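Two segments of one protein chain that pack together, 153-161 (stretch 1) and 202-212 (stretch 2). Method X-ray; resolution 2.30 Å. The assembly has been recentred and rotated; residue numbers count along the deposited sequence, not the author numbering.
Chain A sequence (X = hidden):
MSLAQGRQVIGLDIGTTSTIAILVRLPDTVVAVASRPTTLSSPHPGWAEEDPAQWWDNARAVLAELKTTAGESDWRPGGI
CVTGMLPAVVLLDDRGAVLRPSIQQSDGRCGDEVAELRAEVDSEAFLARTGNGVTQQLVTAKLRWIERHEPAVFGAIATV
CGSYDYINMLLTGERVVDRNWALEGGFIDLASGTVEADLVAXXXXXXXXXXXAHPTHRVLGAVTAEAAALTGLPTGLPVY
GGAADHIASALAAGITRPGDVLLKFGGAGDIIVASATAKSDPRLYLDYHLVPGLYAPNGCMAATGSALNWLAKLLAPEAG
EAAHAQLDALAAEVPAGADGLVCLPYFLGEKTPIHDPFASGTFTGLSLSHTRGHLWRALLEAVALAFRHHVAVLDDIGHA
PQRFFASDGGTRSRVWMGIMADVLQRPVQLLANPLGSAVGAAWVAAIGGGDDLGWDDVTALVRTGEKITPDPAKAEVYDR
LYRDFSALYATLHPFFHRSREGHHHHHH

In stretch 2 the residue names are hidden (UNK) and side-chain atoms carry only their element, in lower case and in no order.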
ATOM      1  N   VAL A 153      19.095  22.787  -4.976  1.00 20.89           N
ATOM      2  CA  VAL A 153      18.634  21.794  -4.017  1.00 20.00           C
ATOM      3  C   VAL A 153      19.527  20.575  -4.113  1.00 21.16           C
ATOM      4  O   VAL A 153      20.074  20.106  -3.108  1.00 21.11           O
ATOM      5  CB  VAL A 153      17.175  21.410  -4.249  1.00 19.06           C
ATOM      6  CG1 VAL A 153      16.742  20.330  -3.258  1.00 17.33           C
ATOM      7  CG2 VAL A 153      16.310  22.672  -4.048  1.00 21.02           C
ATOM      8  N   PHE A 154      19.720  20.097  -5.338  1.00 20.91           N
ATOM      9  CA  PHE A 154      20.454  18.867  -5.558  1.00 21.42           C
ATOM     10  C   PHE A 154      21.856  18.881  -4.965  1.00 22.47           C
ATOM     11  O   PHE A 154      22.307  17.879  -4.378  1.00 20.94           O
ATOM     12  CB  PHE A 154      20.527  18.520  -7.038  1.00 21.76           C
ATOM     13  CG  PHE A 154      20.999  17.128  -7.301  1.00 22.70           C
ATOM     14  CD1 PHE A 154      20.124  16.045  -7.181  1.00 24.23           C
ATOM     15  CD2 PHE A 154      22.308  16.885  -7.665  1.00 23.53           C
ATOM     16  CE1 PHE A 154      20.546  14.750  -7.426  1.00 20.39           C
ATOM     17  CE2 PHE A 154      22.744  15.596  -7.916  1.00 25.03           C
ATOM     18  CZ  PHE A 154      21.851  14.506  -7.779  1.00 21.96           C
ATOM     19  N   GLY A 155      22.551  19.997  -5.120  1.00 20.40           N
ATOM     20  CA  GLY A 155      23.940  20.050  -4.683  1.00 22.18           C
ATOM     21  C   GLY A 155      24.047  20.110  -3.163  1.00 19.72           C
ATOM     22  O   GLY A 155      25.070  19.749  -2.571  1.00 17.17           O
ATOM     23  N   ALA A 156      22.978  20.571  -2.521  1.00 17.76           N
ATOM     24  CA  ALA A 156      22.981  20.640  -1.059  1.00 19.28           C
ATOM     25  C   ALA A 156      22.569  19.349  -0.332  1.00 22.04           C
ATOM     26  O   ALA A 156      22.504  19.361   0.883  1.00 22.36           O
ATOM     27  CB  ALA A 156      22.097  21.747  -0.600  1.00 19.75           C
ATOM     28  N   ILE A 157      22.272  18.266  -1.061  1.00 21.41           N
ATOM     29  CA  ILE A 157      21.712  17.055  -0.456  1.00 20.99           C
ATOM     30  C   ILE A 157      22.747  16.244   0.299  1.00 22.54           C
ATOM     31  O   ILE A 157      23.688  15.699  -0.288  1.00 21.67           O
ATOM     32  CB  ILE A 157      21.065  16.096  -1.489  1.00 23.71           C
ATOM     33  CG1 ILE A 157      19.861  16.741  -2.200  1.00 23.17           C
ATOM     34  CG2 ILE A 157      20.595  14.823  -0.810  1.00 21.30           C
ATOM     35  CD1 ILE A 157      19.409  15.989  -3.391  1.00 17.02           C
ATOM     36  N   ALA A 158      22.532  16.153   1.607  1.00 25.20           N
ATOM     37  CA  ALA A 158      23.339  15.347   2.524  1.00 21.85           C
ATOM     38  C   ALA A 158      22.613  14.054   2.887  1.00 20.84           C
ATOM     39  O   ALA A 158      23.241  13.014   3.130  1.00 22.66           O
ATOM     40  CB  ALA A 158      23.631  16.152   3.782  1.00 20.95           C
ATOM     41  N   THR A 159      21.283  14.118   2.944  1.00 22.45           N
ATOM     42  CA  THR A 159      20.456  12.944   3.261  1.00 20.11           C
ATOM     43  C   THR A 159      19.170  12.935   2.437  1.00 21.66           C
ATOM     44  O   THR A 159      18.427  13.946   2.342  1.00 19.55           O
ATOM     45  CB  THR A 159      20.100  12.933   4.763  1.00 20.94           C
ATOM     46  OG1 THR A 159      21.299  12.889   5.557  1.00 20.81           O
ATOM     47  CG2 THR A 159      19.194  11.771   5.121  1.00 19.08           C
ATOM     48  N   VAL A 160      18.903  11.785   1.839  1.00 20.51           N
ATOM     49  CA  VAL A 160      17.628  11.548   1.198  1.00 19.67           C
ATOM     50  C   VAL A 160      16.991  10.361   1.918  1.00 21.75           C
ATOM     51  O   VAL A 160      17.676   9.356   2.203  1.00 18.36           O
ATOM     52  CB  VAL A 160      17.778  11.264  -0.311  1.00 22.50           C
ATOM     53  CG1 VAL A 160      18.766  10.084  -0.561  1.00 24.09           C
ATOM     54  CG2 VAL A 160      16.430  10.967  -0.920  1.00 19.68           C
ATOM     55  N   CYS A 161      15.707  10.522   2.259  1.00 18.98           N
ATOM     56  CA  CYS A 161      14.958   9.530   3.007  1.00 17.59           C
ATOM     57  C   CYS A 161      13.454   9.672   2.774  1.00 18.22           C
ATOM     58  O   CYS A 161      13.037  10.550   2.031  1.00 18.41           O
ATOM     59  CB  CYS A 161      15.275   9.640   4.506  1.00 20.45           C
ATOM     60  SG  CYS A 161      14.672  11.144   5.317  1.00 18.40           S
ATOM     61  N   UNK A 202      23.159   5.684 -10.028  1.00 27.01           N
ATOM     62  CA  UNK A 202      22.161   6.020 -11.041  1.00 26.30           C
ATOM     63  C   UNK A 202      21.414   7.358 -10.785  1.00 27.32           C
ATOM     64  O   UNK A 202      20.910   7.994 -11.713  1.00 24.68           O
ATOM     65  c   UNK A 202      21.796   3.984 -13.443  1.00 30.90           C
ATOM     66  c   UNK A 202      21.064   3.736 -12.122  1.00 30.81           C
ATOM     67  c   UNK A 202      19.618   3.435 -12.375  1.00 31.00           C
ATOM     68  c   UNK A 202      21.098   4.916 -11.135  1.00 26.23           C
ATOM     69  N   UNK A 203      21.268   7.721  -9.519  1.00 25.76           N
ATOM     70  CA  UNK A 203      20.515   8.905  -9.140  1.00 24.89           C
ATOM     71  C   UNK A 203      21.494  10.085  -9.043  1.00 25.45           C
ATOM     72  O   UNK A 203      21.102  11.213  -8.717  1.00 22.63           O
ATOM     73  c   UNK A 203      19.790   8.664  -7.775  1.00 20.83           C
ATOM     74  N   UNK A 204      22.777   9.807  -9.296  1.00 24.90           N
ATOM     75  CA  UNK A 204      23.800  10.860  -9.369  1.00 26.41           C
ATOM     76  C   UNK A 204      23.968  11.601  -8.034  1.00 27.73           C
ATOM     77  O   UNK A 204      24.355  12.776  -8.018  1.00 27.68           O
ATOM     78  c   UNK A 204      23.290  11.335 -11.832  1.00 26.60           C
ATOM     79  n   UNK A 204      22.557  11.975 -12.816  1.00 25.11           N
ATOM     80  n   UNK A 204      23.296  10.177 -13.700  1.00 27.47           N
ATOM     81  c   UNK A 204      23.459  11.902 -10.449  1.00 24.92           C
ATOM     82  c   UNK A 204      23.760  10.199 -12.399  1.00 24.35           C
ATOM     83  c   UNK A 204      22.580  11.262 -13.922  1.00 22.44           C
ATOM     84  N   UNK A 205      23.640  10.939  -6.929  1.00 26.65           N
ATOM     85  CA  UNK A 205      23.976  11.482  -5.620  1.00 26.70           C
ATOM     86  C   UNK A 205      25.124  10.660  -5.084  1.00 27.49           C
ATOM     87  O   UNK A 205      25.351   9.537  -5.515  1.00 25.86           O
ATOM     88  c   UNK A 205      22.347   9.956  -4.445  1.00 28.05           C
ATOM     89  c   UNK A 205      22.806  11.409  -4.613  1.00 26.54           C
ATOM     90  c   UNK A 205      21.643  12.220  -5.095  1.00 27.79           C
ATOM     91  c   UNK A 205      21.179   9.725  -3.482  1.00 27.02           C
ATOM     92  N   UNK A 206      25.868  11.231  -4.147  1.00 29.61           N
ATOM     93  CA  UNK A 206      26.924  10.474  -3.471  1.00 28.12           C
ATOM     94  C   UNK A 206      26.280   9.408  -2.603  1.00 29.80           C
ATOM     95  O   UNK A 206      25.208   9.646  -2.053  1.00 26.52           O
ATOM     96  c   UNK A 206      26.509  12.574  -2.381  1.00 31.10           C
ATOM     97  c   UNK A 206      27.585  11.522  -2.578  1.00 27.08           C
ATOM     98  c   UNK A 206      25.799  12.634  -3.700  1.00 27.91           C
ATOM     99  N   UNK A 207      26.956   8.259  -2.453  1.00 30.79           N
ATOM    100  CA  UNK A 207      26.466   7.121  -1.684  1.00 29.57           C
ATOM    101  C   UNK A 207      26.350   7.464  -0.210  1.00 30.84           C
ATOM    102  O   UNK A 207      25.569   6.827   0.483  1.00 29.99           O
ATOM    103  c   UNK A 207      28.310   8.014  -2.991  1.00 35.61           C
ATOM    104  c   UNK A 207      28.341   6.499  -3.101  1.00 36.50           C
ATOM    105  c   UNK A 207      27.543   6.033  -1.907  1.00 36.04           C
ATOM    106  N   UNK A 208      27.081   8.460   0.268  1.00 27.78           N
ATOM    107  CA  UNK A 208      26.879   8.877   1.644  1.00 29.47           C
ATOM    108  C   UNK A 208      25.473   9.477   1.819  1.00 27.16           C
ATOM    109  O   UNK A 208      24.971   9.563   2.925  1.00 25.24           O
ATOM    110  c   UNK A 208      27.947   9.891   2.064  1.00 33.03           C
ATOM    111  o   UNK A 208      27.998  11.024   1.183  1.00 34.56           O
ATOM    112  N   UNK A 209      24.834   9.902   0.737  1.00 25.70           N
ATOM    113  CA  UNK A 209      23.561  10.613   0.892  1.00 25.10           C
ATOM    114  C   UNK A 209      22.403   9.660   1.255  1.00 26.81           C
ATOM    115  O   UNK A 209      21.358  10.108   1.714  1.00 23.80           O
ATOM    116  c   UNK A 209      23.225  11.384  -0.344  1.00 23.73           C
ATOM    117  N   UNK A 210      22.586   8.360   1.031  1.00 24.68           N
ATOM    118  CA  UNK A 210      21.572   7.382   1.426  1.00 24.31           C
ATOM    119  C   UNK A 210      21.998   6.616   2.667  1.00 23.34           C
ATOM    120  O   UNK A 210      23.042   5.981   2.675  1.00 22.02           O
ATOM    121  c   UNK A 210      20.965   7.008  -0.994  1.00 23.21           C
ATOM    122  c   UNK A 210      20.096   5.460   0.796  1.00 21.63           C
ATOM    123  c   UNK A 210      21.265   6.332   0.339  1.00 23.00           C
ATOM    124  N   UNK A 211      21.175   6.688   3.714  1.00 22.13           N
ATOM    125  CA  UNK A 211      21.550   6.164   5.030  1.00 21.64           C
ATOM    126  C   UNK A 211      21.512   4.654   4.961  1.00 25.23           C
ATOM    127  O   UNK A 211      20.888   4.122   4.042  1.00 23.58           O
ATOM    128  c   UNK A 211      19.956   7.529   3.751  1.00 22.67           C
ATOM    129  c   UNK A 211      19.837   7.904   5.236  1.00 21.19           C
ATOM    130  c   UNK A 211      20.445   6.715   5.971  1.00 21.39           C
ATOM    131  N   UNK A 212      22.180   3.962   5.898  1.00 25.24           N
ATOM    132  CA  UNK A 212      22.117   2.503   5.783  1.00 21.96           C
ATOM    133  C   UNK A 212      20.677   2.039   5.965  1.00 23.41           C
ATOM    134  O   UNK A 212      19.919   2.651   6.752  1.00 20.36           O
ATOM    135  c   UNK A 212      23.674   3.169   7.525  1.00 22.29           C
ATOM    136  c   UNK A 212      22.943   4.419   7.076  1.00 25.69           C
ATOM    137  c   UNK A 212      22.959   2.005   6.974  1.00 23.92           C
TER

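Position 202 carries four side-chain carbons that fork at the second, and none comes within 10 Å of stretch 1; the fork beyond CB identifies leucine, L202. Position 203 has a single side-chain carbon, and its contact is made by the backbone: the backbone O of 203 lies 3.5 Å from F154 CZ. One carbon means alanine, A203.

At 204, one carbon leads to a five-membered ring of three carbons and two nitrogens. The ring end leads away from stretch 1, while the backbone O of 204 sits 3.1 Å from F154 CZ, at the ring edge and near its plane, as does A203 O. Only histidine provides such a side chain, so this is H204, the first residue to leave helical phi/psi after a helix, with positive phi (63°).

Position 205 has four carbons forked at the first, one arm two carbons long. The short arm's carbon is 3.5 Å from F154 CZ, and the terminal carbon of the long arm is 3.8 Å from V160 CG1. This branching is isoleucine, I205, and the two atoms are CG2 and CD1.

Positions 206 and 207 each show three carbons closing a ring onto the backbone N, and neither makes a close contact; both are prolines, P206 and P207, and P207 begins a 3-10 segment. Position 208 bears one carbon and then one oxygen; this hydroxyl takes no part in the contact, but the backbone O of 208 approaches A158 O at 3.9 Å. The residue is serine, S208.

Position 209 again has one carbon, and the CB of 209 lies 4.4 Å from I157 CG2, giving alanine, A209. Its backbone bonds within its own stretch, A209 N to P206 O at 2.8 Å, closing the turn.

Position 210 has one carbon carrying two more. Its CA-to-CB bond points away, yet one of the two outer carbons still meets V160 CG1 at 3.8 Å. This is valine, V210, and the atom is CG2. Position 211 closes a three-carbon ring onto N; the ring carbon bonded to N is 3.3 Å from V160 O, and the middle carbon of the three is 3.9 Å from T159 CG2. It is proline, P211. Position 212 has the same closed ring, is out of reach of stretch 1, and is P212.

The contact centres on backbone pairing at A209. V160 N donates to A209 O at 3.0 Å and 162°, the sole hydrogen bond across the stretches. Two CA-H...O contacts accompany it, both from the residues just before V160: A209 CA to A158 O (3.3 Å, 160°) and T159 CA to A209 O (3.4 Å, 151°). Apolar packing extends this anchor, with I205 touching both F154 and V160. Together the stretches bury 416 Å².

Stretch 2 (202-212) LAHIPPSAVPP
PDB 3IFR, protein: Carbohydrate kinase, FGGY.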